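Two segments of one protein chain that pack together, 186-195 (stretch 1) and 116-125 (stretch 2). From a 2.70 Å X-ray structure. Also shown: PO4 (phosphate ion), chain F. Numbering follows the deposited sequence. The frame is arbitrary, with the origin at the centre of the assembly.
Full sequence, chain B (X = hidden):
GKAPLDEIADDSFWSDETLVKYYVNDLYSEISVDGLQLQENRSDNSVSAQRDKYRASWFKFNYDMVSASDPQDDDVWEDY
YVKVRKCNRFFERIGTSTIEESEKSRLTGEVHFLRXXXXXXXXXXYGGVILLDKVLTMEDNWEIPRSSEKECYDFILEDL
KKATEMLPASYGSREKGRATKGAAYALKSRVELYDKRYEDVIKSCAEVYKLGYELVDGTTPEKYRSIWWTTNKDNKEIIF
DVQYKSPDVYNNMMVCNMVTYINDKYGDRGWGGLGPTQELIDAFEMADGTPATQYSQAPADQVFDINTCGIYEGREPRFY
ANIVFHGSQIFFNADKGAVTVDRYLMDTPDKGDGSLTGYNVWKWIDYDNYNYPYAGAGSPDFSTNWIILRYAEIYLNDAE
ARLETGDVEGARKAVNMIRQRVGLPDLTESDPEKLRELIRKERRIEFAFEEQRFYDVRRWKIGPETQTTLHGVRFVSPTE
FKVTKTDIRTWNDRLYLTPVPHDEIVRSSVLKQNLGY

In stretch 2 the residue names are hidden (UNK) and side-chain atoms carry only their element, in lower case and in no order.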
# COMPACT_ATOMS: atom_id res chain seq x y z
N ALA B 186 -8.10 -14.73 -25.41
CA ALA B 186 -6.66 -14.47 -25.45
C ALA B 186 -6.03 -14.68 -24.06
O ALA B 186 -5.01 -15.36 -23.98
CB ALA B 186 -6.39 -13.07 -25.97
N LEU B 187 -6.66 -14.18 -22.97
CA LEU B 187 -6.10 -14.40 -21.64
C LEU B 187 -6.17 -15.87 -21.29
O LEU B 187 -5.19 -16.39 -20.77
CB LEU B 187 -6.76 -13.53 -20.54
CG LEU B 187 -6.07 -13.49 -19.13
CD1 LEU B 187 -4.62 -13.07 -19.21
CD2 LEU B 187 -6.81 -12.59 -18.16
N LYS B 188 -7.28 -16.55 -21.66
CA LYS B 188 -7.51 -17.97 -21.42
C LYS B 188 -6.36 -18.78 -22.00
O LYS B 188 -5.78 -19.58 -21.26
CB LYS B 188 -8.86 -18.42 -22.02
CG LYS B 188 -9.52 -19.62 -21.36
CD LYS B 188 -11.00 -19.82 -21.71
CE LYS B 188 -11.38 -21.30 -21.80
NZ LYS B 188 -11.29 -21.86 -23.19
N SER B 189 -5.98 -18.53 -23.28
CA SER B 189 -4.89 -19.26 -23.95
C SER B 189 -3.55 -19.12 -23.20
O SER B 189 -2.83 -20.11 -23.10
CB SER B 189 -4.73 -18.81 -25.40
OG SER B 189 -4.13 -17.53 -25.56
N ARG B 190 -3.22 -17.92 -22.64
CA ARG B 190 -1.98 -17.74 -21.88
C ARG B 190 -2.03 -18.49 -20.56
O ARG B 190 -1.07 -19.21 -20.25
CB ARG B 190 -1.69 -16.27 -21.62
CG ARG B 190 -0.27 -16.05 -21.13
CD ARG B 190 -0.16 -14.73 -20.43
NE ARG B 190 -0.23 -13.63 -21.37
CZ ARG B 190 -0.15 -12.34 -21.04
NH1 ARG B 190 -0.00 -11.98 -19.77
NH2 ARG B 190 -0.22 -11.41 -21.98
N VAL B 191 -3.16 -18.33 -19.78
CA VAL B 191 -3.40 -19.02 -18.51
C VAL B 191 -3.30 -20.57 -18.72
O VAL B 191 -2.62 -21.26 -17.94
CB VAL B 191 -4.74 -18.60 -17.88
CG1 VAL B 191 -5.01 -19.36 -16.59
CG2 VAL B 191 -4.75 -17.11 -17.58
N GLU B 192 -3.89 -21.08 -19.81
CA GLU B 192 -3.83 -22.49 -20.17
C GLU B 192 -2.41 -22.93 -20.53
O GLU B 192 -2.00 -24.03 -20.19
CB GLU B 192 -4.79 -22.81 -21.34
CG GLU B 192 -6.27 -22.72 -21.00
CD GLU B 192 -7.24 -22.64 -22.18
OE1 GLU B 192 -6.85 -22.10 -23.24
OE2 GLU B 192 -8.40 -23.09 -22.03
N LEU B 193 -1.63 -22.05 -21.20
CA LEU B 193 -0.25 -22.35 -21.59
C LEU B 193 0.65 -22.41 -20.36
O LEU B 193 1.51 -23.30 -20.25
CB LEU B 193 0.25 -21.30 -22.60
CG LEU B 193 1.65 -21.53 -23.22
CD1 LEU B 193 1.68 -22.78 -24.09
CD2 LEU B 193 2.09 -20.33 -24.00
N TYR B 194 0.44 -21.46 -19.43
CA TYR B 194 1.17 -21.38 -18.16
C TYR B 194 0.97 -22.67 -17.36
O TYR B 194 1.94 -23.14 -16.79
CB TYR B 194 0.76 -20.11 -17.36
CG TYR B 194 1.50 -18.84 -17.78
CD1 TYR B 194 1.92 -18.66 -19.10
CD2 TYR B 194 1.85 -17.87 -16.85
CE1 TYR B 194 2.67 -17.54 -19.47
CE2 TYR B 194 2.58 -16.73 -17.22
CZ TYR B 194 2.97 -16.56 -18.54
OH TYR B 194 3.64 -15.43 -18.96
N ASP B 195 -0.23 -23.32 -17.44
CA ASP B 195 -0.54 -24.57 -16.75
C ASP B 195 -0.41 -25.83 -17.65
O ASP B 195 -0.90 -26.92 -17.30
CB ASP B 195 -1.95 -24.52 -16.12
CG ASP B 195 -2.14 -25.58 -15.04
OD1 ASP B 195 -1.13 -25.97 -14.39
OD2 ASP B 195 -3.29 -26.05 -14.88
N UNK B 116 -10.39 -12.79 -12.92
CA UNK B 116 -9.49 -13.80 -13.49
C UNK B 116 -8.11 -13.22 -13.69
O UNK B 116 -7.10 -13.84 -13.34
c UNK B 116 -10.05 -14.29 -14.82
N UNK B 117 -8.05 -11.99 -14.22
CA UNK B 117 -6.83 -11.25 -14.45
C UNK B 117 -6.10 -10.97 -13.14
O UNK B 117 -4.87 -11.08 -13.11
c UNK B 117 -5.80 -8.63 -18.13
c UNK B 117 -7.15 -9.95 -15.19
se UNK B 117 -6.25 -7.63 -16.52
c UNK B 117 -5.96 -9.02 -15.27
N UNK B 118 -6.83 -10.60 -12.08
CA UNK B 118 -6.24 -10.28 -10.77
C UNK B 118 -5.66 -11.51 -10.12
O UNK B 118 -4.53 -11.45 -9.65
c UNK B 118 -8.61 -5.75 -11.28
c UNK B 118 -7.73 -8.24 -10.36
c UNK B 118 -9.02 -7.82 -10.11
c UNK B 118 -7.24 -9.58 -9.85
c UNK B 118 -7.32 -6.15 -11.52
c UNK B 118 -9.47 -6.58 -10.59
c UNK B 118 -6.88 -7.39 -11.05
N UNK B 119 -6.40 -12.65 -10.12
CA UNK B 119 -5.93 -13.90 -9.56
C UNK B 119 -4.74 -14.44 -10.35
O UNK B 119 -3.81 -14.98 -9.74
c UNK B 119 -9.06 -15.12 -5.68
o UNK B 119 -9.72 -15.17 -4.49
c UNK B 119 -7.07 -15.40 -6.99
c UNK B 119 -9.76 -14.77 -6.82
c UNK B 119 -7.02 -14.94 -9.49
c UNK B 119 -9.10 -14.71 -8.04
c UNK B 119 -7.72 -15.45 -5.76
c UNK B 119 -7.74 -15.00 -8.15
N UNK B 120 -4.74 -14.27 -11.69
CA UNK B 120 -3.62 -14.73 -12.52
C UNK B 120 -2.34 -14.01 -12.15
O UNK B 120 -1.32 -14.66 -12.12
c UNK B 120 -2.35 -16.42 -14.75
c UNK B 120 -2.87 -15.15 -14.96
c UNK B 120 -1.02 -16.24 -16.76
c UNK B 120 -3.92 -14.57 -14.02
c UNK B 120 -2.47 -14.45 -16.10
c UNK B 120 -1.54 -15.00 -16.99
c UNK B 120 -1.40 -16.96 -15.64
N UNK B 121 -2.39 -12.70 -11.82
CA UNK B 121 -1.19 -11.96 -11.37
C UNK B 121 -0.59 -12.55 -10.11
O UNK B 121 0.63 -12.55 -9.95
c UNK B 121 -1.06 -9.60 -12.29
o UNK B 121 1.30 -9.67 -12.03
c UNK B 121 0.34 -9.76 -12.84
o UNK B 121 0.50 -9.94 -14.07
c UNK B 121 -1.48 -10.48 -11.13
N UNK B 122 -1.45 -13.07 -9.22
CA UNK B 122 -1.01 -13.70 -7.98
C UNK B 122 -0.49 -15.10 -8.25
O UNK B 122 0.62 -15.43 -7.81
c UNK B 122 -2.16 -13.73 -6.97
c UNK B 122 -5.28 -12.57 -5.82
c UNK B 122 -2.53 -12.34 -6.46
se UNK B 122 -3.69 -12.46 -4.94
N UNK B 123 -1.27 -15.92 -8.96
CA UNK B 123 -0.93 -17.32 -9.25
C UNK B 123 0.38 -17.43 -10.03
O UNK B 123 1.20 -18.26 -9.65
c UNK B 123 -2.10 -18.07 -9.95
c UNK B 123 -3.30 -18.12 -9.02
c UNK B 123 -1.70 -19.48 -10.35
N UNK B 124 0.61 -16.57 -11.05
CA UNK B 124 1.85 -16.62 -11.84
C UNK B 124 3.11 -16.35 -10.95
O UNK B 124 4.21 -16.74 -11.33
c UNK B 124 1.96 -13.37 -14.08
c UNK B 124 1.81 -15.70 -13.09
c UNK B 124 1.71 -14.21 -12.82
c UNK B 124 0.76 -13.12 -14.97
n UNK B 124 1.17 -12.89 -16.39
N UNK B 125 2.93 -15.78 -9.76
CA UNK B 125 4.00 -15.42 -8.84
C UNK B 125 4.16 -16.42 -7.71
O UNK B 125 5.21 -17.05 -7.61
n UNK B 125 4.46 -10.47 -8.77
n UNK B 125 5.21 -8.62 -9.93
c UNK B 125 4.34 -9.62 -9.79
c UNK B 125 3.53 -11.58 -8.53
c UNK B 125 3.73 -14.02 -8.23
n UNK B 125 3.38 -9.77 -10.68
c UNK B 125 3.93 -12.86 -9.19
P PO4 F . 2.21 -5.72 -12.06
O1 PO4 F . 3.36 -6.81 -11.77
O2 PO4 F . 1.67 -5.02 -10.69
O3 PO4 F . 2.65 -4.75 -13.30
O4 PO4 F . 0.96 -6.46 -12.67

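Position 116 carries a single side-chain carbon. It points toward stretch 1, but its CB is 5.0 Å from L187 CD2, beyond contact range. One carbon alone makes this A116.

Position 117 has an unbranched chain of two carbons, a selenium and a last carbon. CD2 of L187 lies 3.9 Å from the CA of this position and 4.0 Å from its CB. The selenium identifies selenomethionine, M117.

Position 118 has one carbon leading to a ring of six carbons, with no further atom. It is out of reach of stretch 1. This is F118.

Position 119 repeats that pattern, but its ring bears an oxygen. It too is out of reach. The added oxygen makes it Y119.

Position 120 has one carbon and a bare six-carbon ring; its CA-to-CB bond points toward stretch 1. The ring sits among L187, R190, V191 and Y194. No heteroatom is present, so this is F120. V191 CG2 lies over one face, 3.6 Å from the centroid of the F120 ring, in a CH-pi contact. R190 CD meets the ring edge, 3.7 Å from F120 CE2. Y194 CD2 is 3.3 Å from F120 CZ, with the two ring planes at 57°. L187 CD1 is 4.0 Å from F120 CD2.

Position 121 has three carbons, the third carrying two oxygens. Its CB points away from stretch 1. Two carbons followed by a carboxylate give E121.

Position 122 again has two carbons, a selenium and a carbon in a row, far from stretch 1. It is selenomethionine, M122.

Position 123 has one carbon carrying two more. It makes no contact with stretch 1. This is V123.

Position 124 has four carbons in a row ending in nitrogen, and its CB points toward stretch 1. Its terminal nitrogen lies near R190 and Y194. That nitrogen makes it K124. K124 NZ lies 3.7 Å from R190 NH1, a close pair of like charges, and 4.2 Å from Y194 CE2. K124 NZ also makes a long salt bridge to E121 OE2, at 3.8 Å.

Position 125 has three carbons, a nitrogen, then a carbon bearing two more nitrogens. That guanidinium is R125. It is out of reach of stretch 1. R125 NH1 forms a salt bridge with E121 OE1 at 2.5 Å and a hydrogen bond with phosphate O1 at 3.2 Å.

The two helices run in roughly the same direction, 24° apart. No hydrogen bond joins them. The contact is chiefly apolar packing: F120 fits as a knob into the hole on stretch 1, and L187 packs against M117.

Stretch 2, residues 116-125: AMFYFEMVKR
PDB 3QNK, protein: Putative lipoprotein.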